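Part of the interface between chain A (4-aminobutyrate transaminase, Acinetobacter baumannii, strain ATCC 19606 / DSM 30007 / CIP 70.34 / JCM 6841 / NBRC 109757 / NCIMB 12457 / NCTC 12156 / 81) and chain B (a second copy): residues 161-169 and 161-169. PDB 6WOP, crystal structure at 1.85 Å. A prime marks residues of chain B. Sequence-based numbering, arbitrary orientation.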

# COMPACT_ATOMS: atom_id res chain seq x y z
N GLY A 161 10.64 -7.38 0.57
CA GLY A 161 9.20 -7.52 0.30
C GLY A 161 8.54 -6.23 -0.17
O GLY A 161 9.16 -5.35 -0.77
N VAL A 162 7.24 -6.10 0.09
CA VAL A 162 6.47 -5.05 -0.56
C VAL A 162 6.88 -3.68 -0.06
O VAL A 162 7.21 -3.49 1.12
CB VAL A 162 4.96 -5.32 -0.35
CG1 VAL A 162 4.61 -5.44 1.08
CG2 VAL A 162 4.10 -4.17 -0.97
N MET A 163 6.85 -2.69 -0.96
CA MET A 163 7.31 -1.34 -0.64
C MET A 163 6.06 -0.46 -0.58
O MET A 163 5.05 -0.80 -1.21
CB MET A 163 8.26 -0.77 -1.71
CG MET A 163 9.62 -1.51 -1.82
SD MET A 163 10.53 -1.02 -0.30
CE MET A 163 10.97 -2.60 0.46
N PRO A 164 6.10 0.66 0.14
CA PRO A 164 4.89 1.50 0.21
C PRO A 164 4.42 2.03 -1.14
O PRO A 164 5.20 2.36 -2.03
CB PRO A 164 5.28 2.64 1.17
CG PRO A 164 6.76 2.53 1.34
CD PRO A 164 7.16 1.13 1.07
N ALA A 165 3.11 2.15 -1.25
CA ALA A 165 2.46 2.63 -2.46
C ALA A 165 2.79 4.10 -2.73
O ALA A 165 3.11 4.86 -1.81
CB ALA A 165 0.95 2.49 -2.32
N GLY A 166 2.61 4.50 -4.00
CA GLY A 166 2.70 5.91 -4.39
C GLY A 166 4.12 6.42 -4.62
O GLY A 166 4.35 7.64 -4.60
N VAL A 167 5.08 5.53 -4.83
CA VAL A 167 6.46 5.93 -5.15
C VAL A 167 6.80 5.40 -6.54
O VAL A 167 6.66 4.20 -6.78
CB VAL A 167 7.44 5.36 -4.12
CG1 VAL A 167 8.94 5.76 -4.46
CG2 VAL A 167 7.01 5.86 -2.73
N PHE A 168 7.30 6.28 -7.43
CA PHE A 168 7.60 5.84 -8.78
C PHE A 168 8.94 6.39 -9.23
O PHE A 168 9.32 7.48 -8.81
CB PHE A 168 6.43 6.30 -9.75
CG PHE A 168 5.11 5.66 -9.36
CD1 PHE A 168 4.87 4.30 -9.63
CD2 PHE A 168 4.16 6.40 -8.66
CE1 PHE A 168 3.64 3.69 -9.18
CE2 PHE A 168 2.97 5.81 -8.23
CZ PHE A 168 2.73 4.46 -8.50
N HIS A 169 9.61 5.69 -10.15
CA HIS A 169 10.93 6.12 -10.62
C HIS A 169 10.92 6.59 -12.07
O HIS A 169 10.54 5.83 -12.99
CB HIS A 169 11.92 4.98 -10.47
CG HIS A 169 12.15 4.62 -9.03
ND1 HIS A 169 11.39 3.68 -8.38
CD2 HIS A 169 13.03 5.10 -8.11
CE1 HIS A 169 11.79 3.57 -7.12
NE2 HIS A 169 12.78 4.43 -6.93
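Chain B 161-169: GVMPAGVFH

Chain B repeats the conformation of chain A, and an exact two-fold axis relates the two copies, so every contact described here occurs twice or is made by a residue with its own mate. Residues 161′ to 166′ form a loop of mostly extended torsions (Val162′ -69/145, Met163′ -109/156, Pro164′ -61/147, Ala165′ -66/160). Gly166′, at 82/18, breaks this run with a positive phi that by itself favours glycine, and strand 167′-169′ follows. The strand axes approach no closer than 9.0 Å, and their N-to-C directions differ by 28° (signed crossing angle -28°). No hydrogen bond directly joins the two stretches.

The backbones come nearest at Ala165 and Ala165′, whose CA atoms lie 4.2 Å apart. Each alanine points its CA-to-CB bond toward the other stretch and has the largest covered area of its stretch, 56 and 57 Å² of the 305 Å² buried in total. Ala165 CB lies 3.9 Å from Ala165′ CB, and Ala165′ CB also packs 4.0 Å from Val162 CG2 and 3.5 Å from Met163 O. The methyl therefore rests against both an apolar side chain and a backbone carbonyl.

That carbonyl finds its polar partner through water: one molecule donates to Met163 O at 2.9 Å and accepts a weak hydrogen bond from Gly166′ N, also at 2.9 Å. A second water joins Met163′ O to Gly166 N in the same way.

Phe168 and Phe168′ form the other main contact, covering 43 and 40 Å². Their CA atoms are 8.0 Å apart and their CA-to-CB bonds point sideways, but with chi1 at -62° (m) the rings come nearer, bringing Phe168 CD1 to 4.1 Å from Phe168′ CD1. At the edge of the primed ring, Phe168′ CE1 lies 3.9 Å from Val167 O.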

# COMPACT_ATOMS: atom_id res chain seq x y z
N GLY B 161 -7.53 8.69 -5.98
CA GLY B 161 -6.57 8.63 -4.85
C GLY B 161 -5.58 7.48 -4.97
O GLY B 161 -5.23 7.01 -6.05
N VAL B 162 -5.09 7.01 -3.82
CA VAL B 162 -3.93 6.13 -3.83
C VAL B 162 -4.29 4.78 -4.44
O VAL B 162 -5.40 4.26 -4.26
CB VAL B 162 -3.37 5.99 -2.40
CG1 VAL B 162 -4.40 5.53 -1.44
CG2 VAL B 162 -2.18 4.98 -2.36
N MET B 163 -3.33 4.18 -5.15
CA MET B 163 -3.56 2.92 -5.87
C MET B 163 -2.78 1.85 -5.12
O MET B 163 -1.80 2.17 -4.43
CB MET B 163 -3.06 2.97 -7.32
CG MET B 163 -3.83 3.96 -8.23
SD MET B 163 -5.46 3.16 -8.49
CE MET B 163 -6.64 4.43 -7.97
N PRO B 164 -3.17 0.58 -5.22
CA PRO B 164 -2.43 -0.46 -4.48
C PRO B 164 -0.96 -0.57 -4.87
O PRO B 164 -0.56 -0.40 -6.02
CB PRO B 164 -3.20 -1.76 -4.79
CG PRO B 164 -4.13 -1.42 -5.90
CD PRO B 164 -4.40 0.03 -5.85
N ALA B 165 -0.16 -0.90 -3.87
CA ALA B 165 1.28 -1.05 -4.04
C ALA B 165 1.63 -2.23 -4.94
O ALA B 165 0.85 -3.19 -5.06
CB ALA B 165 1.93 -1.28 -2.67
N GLY B 166 2.86 -2.19 -5.49
CA GLY B 166 3.42 -3.32 -6.23
C GLY B 166 2.97 -3.43 -7.68
O GLY B 166 3.08 -4.50 -8.29
N VAL B 167 2.46 -2.34 -8.26
CA VAL B 167 2.09 -2.31 -9.68
C VAL B 167 2.95 -1.28 -10.38
O VAL B 167 2.98 -0.12 -9.95
CB VAL B 167 0.61 -1.96 -9.84
CG1 VAL B 167 0.18 -1.90 -11.37
CG2 VAL B 167 -0.22 -2.99 -9.05
N PHE B 168 3.60 -1.67 -11.50
CA PHE B 168 4.48 -0.73 -12.18
C PHE B 168 4.26 -0.81 -13.68
O PHE B 168 3.94 -1.87 -14.19
CB PHE B 168 5.99 -1.05 -11.80
CG PHE B 168 6.22 -0.87 -10.31
CD1 PHE B 168 6.29 0.42 -9.75
CD2 PHE B 168 6.29 -1.98 -9.47
CE1 PHE B 168 6.45 0.58 -8.33
CE2 PHE B 168 6.44 -1.83 -8.10
CZ PHE B 168 6.51 -0.56 -7.54
N HIS B 169 4.53 0.29 -14.39
CA HIS B 169 4.32 0.32 -15.84
C HIS B 169 5.61 0.40 -16.64
O HIS B 169 6.42 1.34 -16.45
CB HIS B 169 3.44 1.51 -16.20
CG HIS B 169 2.06 1.39 -15.63
ND1 HIS B 169 1.73 1.87 -14.38
CD2 HIS B 169 0.94 0.80 -16.13
CE1 HIS B 169 0.45 1.60 -14.13
NE2 HIS B 169 -0.05 0.95 -15.17
O HOH W 1 5.11 -0.99 -4.06
O HOH W 2 0.49 3.36 -5.66